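PDB 1W5B: cell division protein FtsZ 1 from Methanocaldococcus jannaschii, which binds GTP and probably hydrolyses it, polymerising into the contractile Z ring that marks the future division site, as expected of an FtsZ. Local coordinates for residues Asp185-Ile190 with Gly246-Ile251; Phe196-Asn201 with Leu270-Leu275. All coordinates share one frame; numbering follows the deposited sequence.

Interaction 1 of 2, residues Asp185-Ile190 with Gly246-Ile251; sequences DTLVVI and GGLAMI
D185 and G247 begin a short parallel ladder: the D185 carbonyl accepts from G247 N at 3.1 Å, a somewhat bent bond. The carboxylate of D185 turns elsewhere, to a salt bridge with K148 and a hydrogen bond with T154 N. At T186, OG1, beside the backbone N, lies 3.3 Å from G246 CA and bonds to M243 O, while CG2, anti to that N, packs on the methyl of A249. A valine here would probably leave M243 O without its hydroxyl partner. L187 N then donates to G247 O at 2.7 Å, and L187 O takes A249 N, which approaches from well above the carbonyl plane. L187 and L248 share one face of the sheet, where L187 CG meets L248 CD2, the same methyl that reaches V189 CG2 at 3.5 Å. V188 lies on the opposite face with T186 and A249; its CG1 presses on I251 CG2 at 3.4 Å, tighter than usual, the side chains crossing at about a right angle. V189 N donates to A249 O at 2.8 Å, the last direct rung. Beyond it the strands diverge, their axes 41° apart, and a water donating to V189 O and accepting from I251 N spans the gap. I190 closes the row, its CD1 3.9 Å from I251 CD1; I251 carries CG1 between its backbone N and carbonyl carbon (chi1 74°), which aims the chain at I190. This buried junction joins the edge strand of the GTPase sheet, 186-191, to the start of strand 249-256, outermost in the mixed sheet of the C-terminal domain. Strand 186-191 pairs on its other side with strand 153-160, while L187 and V189 rest on helix 167-183 and I190 and I251 share V214 and A218 of helix 207-227.

Interaction 2 of 2, residues Phe196-Asn201 with Leu270-Leu275; sequences FEIVPN and LNSPLL
P273, second residue of the type I beta turn S272-L275, sets its ring against E197 and I198 of the short, weakly bonded helix 195-198. No hydrogen bond joins the two segments, so the contact is one of side-chain packing. E197 comes at the CB corner of the proline: its own CB lies 3.7 Å from P273 CB, and the extended chain slides past the ring in the opposite direction, bringing OE1 to 3.5 Å from the same proline carbon. With CG anti to the carbonyl carbon (chi1 -84°), the glutamate stretches alongside the ring, and its other oxygen, OE2, is held by a salt bridge to K194, whose side chain also touches P273. I198 takes the CG and CD part of the ring and crosses it obliquely, with CG1 3.8 Å from P273 CD. The loop after helix 261-270, in the C-terminal domain, thus packs on the short helix that follows the last strand of the GTPase sheet. The turn that offers this ring is fixed twice over. L275 N bonds back to S272 O at 3.0 Å, closing the turn, and S272 OG accepts from L274 N at 3.2 Å, an ST turn superposed on the first. With chi1 at 176°, OG sits opposite its own backbone N and beside the carbonyl carbon, on the side from which the L274 amide comes. Next to the ring, L274 meets the end of I198: its CD1 stands 3.5 Å from I198 CD1, closer than carbons usually sit, and the two side chains cross at about a right angle. L274 CD2 is looser, at 4.1 Å from I198 CD1. E197 and I198 are largely open to solvent, whereas L274 is buried and lies on I251 of strand 249-256.

Overall arrangement
From the N terminus, the chain builds the GTPase sheet and reaches its edge strand 186-191, then passes at once into helix 195-198, so the first halves of both contacts are near neighbours. After helices 207-227 and 236-243 it returns at G246-I251, where interaction 1 closes a largely helical loop of 55 residues. Helix 261-270 follows, and the turn after it meets helix 195-198 in interaction 2, so the two loops cross instead of nesting. Their centres lie 18 Å apart, yet I251 O packs on CB of both L274 and L275. Both contacts tie the GTPase domain to the C-terminal domain: one near the middle of the chain, the other towards its surface.

Interaction 1 of 2, residues Asp185-Ile190 with Gly246-Ile251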
loop_
_atom_site.group_PDB
_atom_site.type_symbol
_atom_site.label_atom_id
_atom_site.label_comp_id
_atom_site.label_asym_id
_atom_site.label_seq_id
_atom_site.Cartn_x
_atom_site.Cartn_y
_atom_site.Cartn_z
ATOM N N ASP A 185 3.545 9.757 5.405
ATOM C CA ASP A 185 2.774 10.866 4.865
ATOM C C ASP A 185 1.339 10.348 4.712
ATOM O O ASP A 185 0.377 11.077 4.961
ATOM C CB ASP A 185 3.386 11.331 3.539
ATOM C CG ASP A 185 4.797 11.884 3.723
ATOM O OD1 ASP A 185 4.976 12.744 4.611
ATOM O OD2 ASP A 185 5.724 11.463 3.001
ATOM N N THR A 186 1.212 9.080 4.317
ATOM C CA THR A 186 -0.088 8.418 4.214
ATOM C C THR A 186 0.094 6.983 4.708
ATOM O O THR A 186 1.009 6.294 4.270
ATOM C CB THR A 186 -0.635 8.378 2.773
ATOM O OG1 THR A 186 -0.753 9.713 2.268
ATOM C CG2 THR A 186 -2.035 7.724 2.753
ATOM N N LEU A 187 -0.765 6.548 5.627
ATOM C CA LEU A 187 -0.702 5.199 6.186
ATOM C C LEU A 187 -1.978 4.428 5.840
ATOM O O LEU A 187 -3.035 4.674 6.412
ATOM C CB LEU A 187 -0.538 5.265 7.709
ATOM C CG LEU A 187 -0.657 3.948 8.492
ATOM C CD1 LEU A 187 0.205 2.864 7.858
ATOM C CD2 LEU A 187 -0.241 4.174 9.942
ATOM N N VAL A 188 -1.877 3.501 4.894
ATOM C CA VAL A 188 -3.033 2.716 4.491
ATOM C C VAL A 188 -3.085 1.447 5.339
ATOM O O VAL A 188 -2.159 0.642 5.312
ATOM C CB VAL A 188 -2.943 2.330 3.009
ATOM C CG1 VAL A 188 -4.222 1.646 2.577
ATOM C CG2 VAL A 188 -2.686 3.568 2.163
ATOM N N VAL A 189 -4.164 1.279 6.095
ATOM C CA VAL A 189 -4.313 0.116 6.962
ATOM C C VAL A 189 -5.433 -0.815 6.509
ATOM O O VAL A 189 -6.576 -0.386 6.343
ATOM C CB VAL A 189 -4.604 0.539 8.411
ATOM C CG1 VAL A 189 -4.504 -0.668 9.326
ATOM C CG2 VAL A 189 -3.620 1.605 8.850
ATOM N N ILE A 190 -5.093 -2.091 6.335
ATOM C CA ILE A 190 -6.037 -3.123 5.895
ATOM C C ILE A 190 -6.251 -4.123 7.035
ATOM O O ILE A 190 -5.331 -4.860 7.402
ATOM C CB ILE A 190 -5.479 -3.890 4.677
ATOM C CG1 ILE A 190 -5.024 -2.901 3.610
ATOM C CG2 ILE A 190 -6.539 -4.827 4.119
ATOM C CD1 ILE A 190 -4.304 -3.541 2.417
ATOM N N GLY A 246 -1.960 12.629 3.581
ATOM C CA GLY A 246 -3.071 11.696 3.575
ATOM C C GLY A 246 -3.469 11.183 4.945
ATOM O O GLY A 246 -4.605 10.743 5.143
ATOM N N GLY A 247 -2.546 11.236 5.897
ATOM C CA GLY A 247 -2.859 10.759 7.232
ATOM C C GLY A 247 -3.146 9.264 7.244
ATOM O O GLY A 247 -2.390 8.477 6.684
ATOM N N LEU A 248 -4.250 8.882 7.877
ATOM C CA LEU A 248 -4.650 7.482 7.979
ATOM C C LEU A 248 -5.622 7.171 6.838
ATOM O O LEU A 248 -6.593 7.896 6.623
ATOM C CB LEU A 248 -5.314 7.250 9.342
ATOM C CG LEU A 248 -5.596 5.846 9.881
ATOM C CD1 LEU A 248 -6.823 5.267 9.211
ATOM C CD2 LEU A 248 -4.374 4.969 9.673
ATOM N N ALA A 249 -5.356 6.094 6.106
ATOM C CA ALA A 249 -6.206 5.724 4.981
ATOM C C ALA A 249 -6.650 4.266 5.024
ATOM O O ALA A 249 -5.983 3.412 5.614
ATOM C CB ALA A 249 -5.463 6.003 3.664
ATOM N N MET A 250 -7.786 3.992 4.390
ATOM C CA MET A 250 -8.324 2.640 4.321
ATOM C C MET A 250 -8.781 2.390 2.891
ATOM O O MET A 250 -9.073 3.331 2.152
ATOM C CB MET A 250 -9.490 2.467 5.296
ATOM C CG MET A 250 -9.069 2.449 6.749
ATOM S SD MET A 250 -10.391 1.868 7.815
ATOM C CE MET A 250 -10.114 2.788 9.243
ATOM N N ILE A 251 -8.844 1.123 2.500
ATOM C CA ILE A 251 -9.219 0.797 1.135
ATOM C C ILE A 251 -10.555 0.087 1.013
ATOM O O ILE A 251 -11.123 -0.395 1.995
ATOM C CB ILE A 251 -8.171 -0.113 0.473
ATOM C CG1 ILE A 251 -8.287 -1.533 1.043
ATOM C CG2 ILE A 251 -6.762 0.416 0.748
ATOM C CD1 ILE A 251 -7.469 -2.566 0.284
HETATM O O HOH W 1 -8.543 -0.877 4.436
#

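Interaction 2 of 2, residues Phe196-Asn201 with Leu270-Leu275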
loop_
_atom_site.group_PDB
_atom_site.type_symbol
_atom_site.label_atom_id
_atom_site.label_comp_id
_atom_site.label_asym_id
_atom_site.label_seq_id
_atom_site.Cartn_x
_atom_site.Cartn_y
_atom_site.Cartn_z
ATOM N N PHE A 196 -13.116 -11.831 6.628
ATOM C CA PHE A 196 -14.127 -12.840 6.916
ATOM C C PHE A 196 -15.536 -12.324 6.628
ATOM O O PHE A 196 -16.487 -13.100 6.565
ATOM C CB PHE A 196 -14.024 -13.314 8.366
ATOM C CG PHE A 196 -12.939 -14.323 8.591
ATOM C CD1 PHE A 196 -12.977 -15.555 7.946
ATOM C CD2 PHE A 196 -11.873 -14.043 9.439
ATOM C CE1 PHE A 196 -11.963 -16.501 8.144
ATOM C CE2 PHE A 196 -10.854 -14.979 9.646
ATOM C CZ PHE A 196 -10.900 -16.210 8.997
ATOM N N GLU A 197 -15.662 -11.012 6.460
ATOM C CA GLU A 197 -16.948 -10.407 6.136
ATOM C C GLU A 197 -17.120 -10.388 4.620
ATOM O O GLU A 197 -18.240 -10.324 4.123
ATOM C CB GLU A 197 -17.040 -8.987 6.699
ATOM C CG GLU A 197 -17.478 -8.930 8.155
ATOM C CD GLU A 197 -17.666 -7.511 8.658
ATOM O OE1 GLU A 197 -18.246 -6.687 7.917
ATOM O OE2 GLU A 197 -17.246 -7.220 9.800
ATOM N N ILE A 198 -16.006 -10.445 3.893
ATOM C CA ILE A 198 -16.039 -10.462 2.432
ATOM C C ILE A 198 -16.291 -11.881 1.930
ATOM O O ILE A 198 -16.981 -12.079 0.931
ATOM C CB ILE A 198 -14.712 -9.966 1.821
ATOM C CG1 ILE A 198 -14.510 -8.486 2.141
ATOM C CG2 ILE A 198 -14.724 -10.167 0.307
ATOM C CD1 ILE A 198 -13.245 -7.909 1.558
ATOM N N VAL A 199 -15.714 -12.861 2.618
ATOM C CA VAL A 199 -15.888 -14.266 2.263
ATOM C C VAL A 199 -16.133 -15.055 3.553
ATOM O O VAL A 199 -15.211 -15.612 4.143
ATOM C CB VAL A 199 -14.645 -14.809 1.511
ATOM C CG1 VAL A 199 -13.381 -14.485 2.286
ATOM C CG2 VAL A 199 -14.773 -16.308 1.299
ATOM N N PRO A 200 -17.400 -15.101 4.006
ATOM C CA PRO A 200 -17.855 -15.790 5.221
ATOM C C PRO A 200 -17.434 -17.250 5.375
ATOM O O PRO A 200 -17.037 -17.669 6.461
ATOM C CB PRO A 200 -19.374 -15.641 5.153
ATOM C CG PRO A 200 -19.554 -14.360 4.407
ATOM C CD PRO A 200 -18.545 -14.500 3.299
ATOM N N ASN A 201 -17.531 -18.024 4.301
ATOM C CA ASN A 201 -17.162 -19.435 4.359
ATOM C C ASN A 201 -15.716 -19.673 3.942
ATOM O O ASN A 201 -15.391 -20.704 3.349
ATOM C CB ASN A 201 -18.096 -20.271 3.478
ATOM C CG ASN A 201 -18.174 -19.755 2.055
ATOM O OD1 ASN A 201 -17.158 -19.411 1.450
ATOM N ND2 ASN A 201 -19.383 -19.711 1.509
ATOM N N LEU A 270 -17.175 0.842 -2.236
ATOM C CA LEU A 270 -17.679 1.761 -1.224
ATOM C C LEU A 270 -18.325 1.040 -0.035
ATOM O O LEU A 270 -18.315 1.554 1.084
ATOM C CB LEU A 270 -18.692 2.720 -1.854
ATOM C CG LEU A 270 -18.133 3.835 -2.732
ATOM C CD1 LEU A 270 -19.257 4.454 -3.554
ATOM C CD2 LEU A 270 -17.449 4.886 -1.842
ATOM N N ASN A 271 -18.886 -0.141 -0.270
ATOM C CA ASN A 271 -19.527 -0.897 0.808
ATOM C C ASN A 271 -18.607 -1.959 1.393
ATOM O O ASN A 271 -19.007 -2.718 2.275
ATOM C CB ASN A 271 -20.808 -1.578 0.313
ATOM C CG ASN A 271 -21.920 -0.592 0.025
ATOM O OD1 ASN A 271 -22.167 -0.229 -1.127
ATOM N ND2 ASN A 271 -22.596 -0.148 1.074
ATOM N N SER A 272 -17.372 -2.003 0.905
ATOM C CA SER A 272 -16.405 -2.994 1.363
ATOM C C SER A 272 -16.150 -2.978 2.865
ATOM O O SER A 272 -16.021 -1.914 3.479
ATOM C CB SER A 272 -15.075 -2.808 0.621
ATOM O OG SER A 272 -14.089 -3.705 1.104
ATOM N N PRO A 273 -16.103 -4.163 3.488
ATOM C CA PRO A 273 -15.845 -4.183 4.931
ATOM C C PRO A 273 -14.416 -3.738 5.235
ATOM O O PRO A 273 -14.092 -3.377 6.369
ATOM C CB PRO A 273 -16.114 -5.641 5.329
ATOM C CG PRO A 273 -16.022 -6.406 4.044
ATOM C CD PRO A 273 -16.604 -5.467 3.020
ATOM N N LEU A 274 -13.557 -3.764 4.221
ATOM C CA LEU A 274 -12.174 -3.331 4.410
ATOM C C LEU A 274 -12.175 -1.835 4.720
ATOM O O LEU A 274 -11.309 -1.333 5.429
ATOM C CB LEU A 274 -11.356 -3.605 3.148
ATOM C CG LEU A 274 -10.527 -4.889 3.079
ATOM C CD1 LEU A 274 -11.253 -6.044 3.706
ATOM C CD2 LEU A 274 -10.189 -5.177 1.616
ATOM N N LEU A 275 -13.172 -1.138 4.185
ATOM C CA LEU A 275 -13.327 0.296 4.390
ATOM C C LEU A 275 -14.167 0.494 5.650
ATOM O O LEU A 275 -15.251 1.077 5.610
ATOM C CB LEU A 275 -14.027 0.902 3.175
ATOM C CG LEU A 275 -14.062 2.419 3.025
ATOM C CD1 LEU A 275 -12.640 2.976 3.016
ATOM C CD2 LEU A 275 -14.788 2.762 1.734
#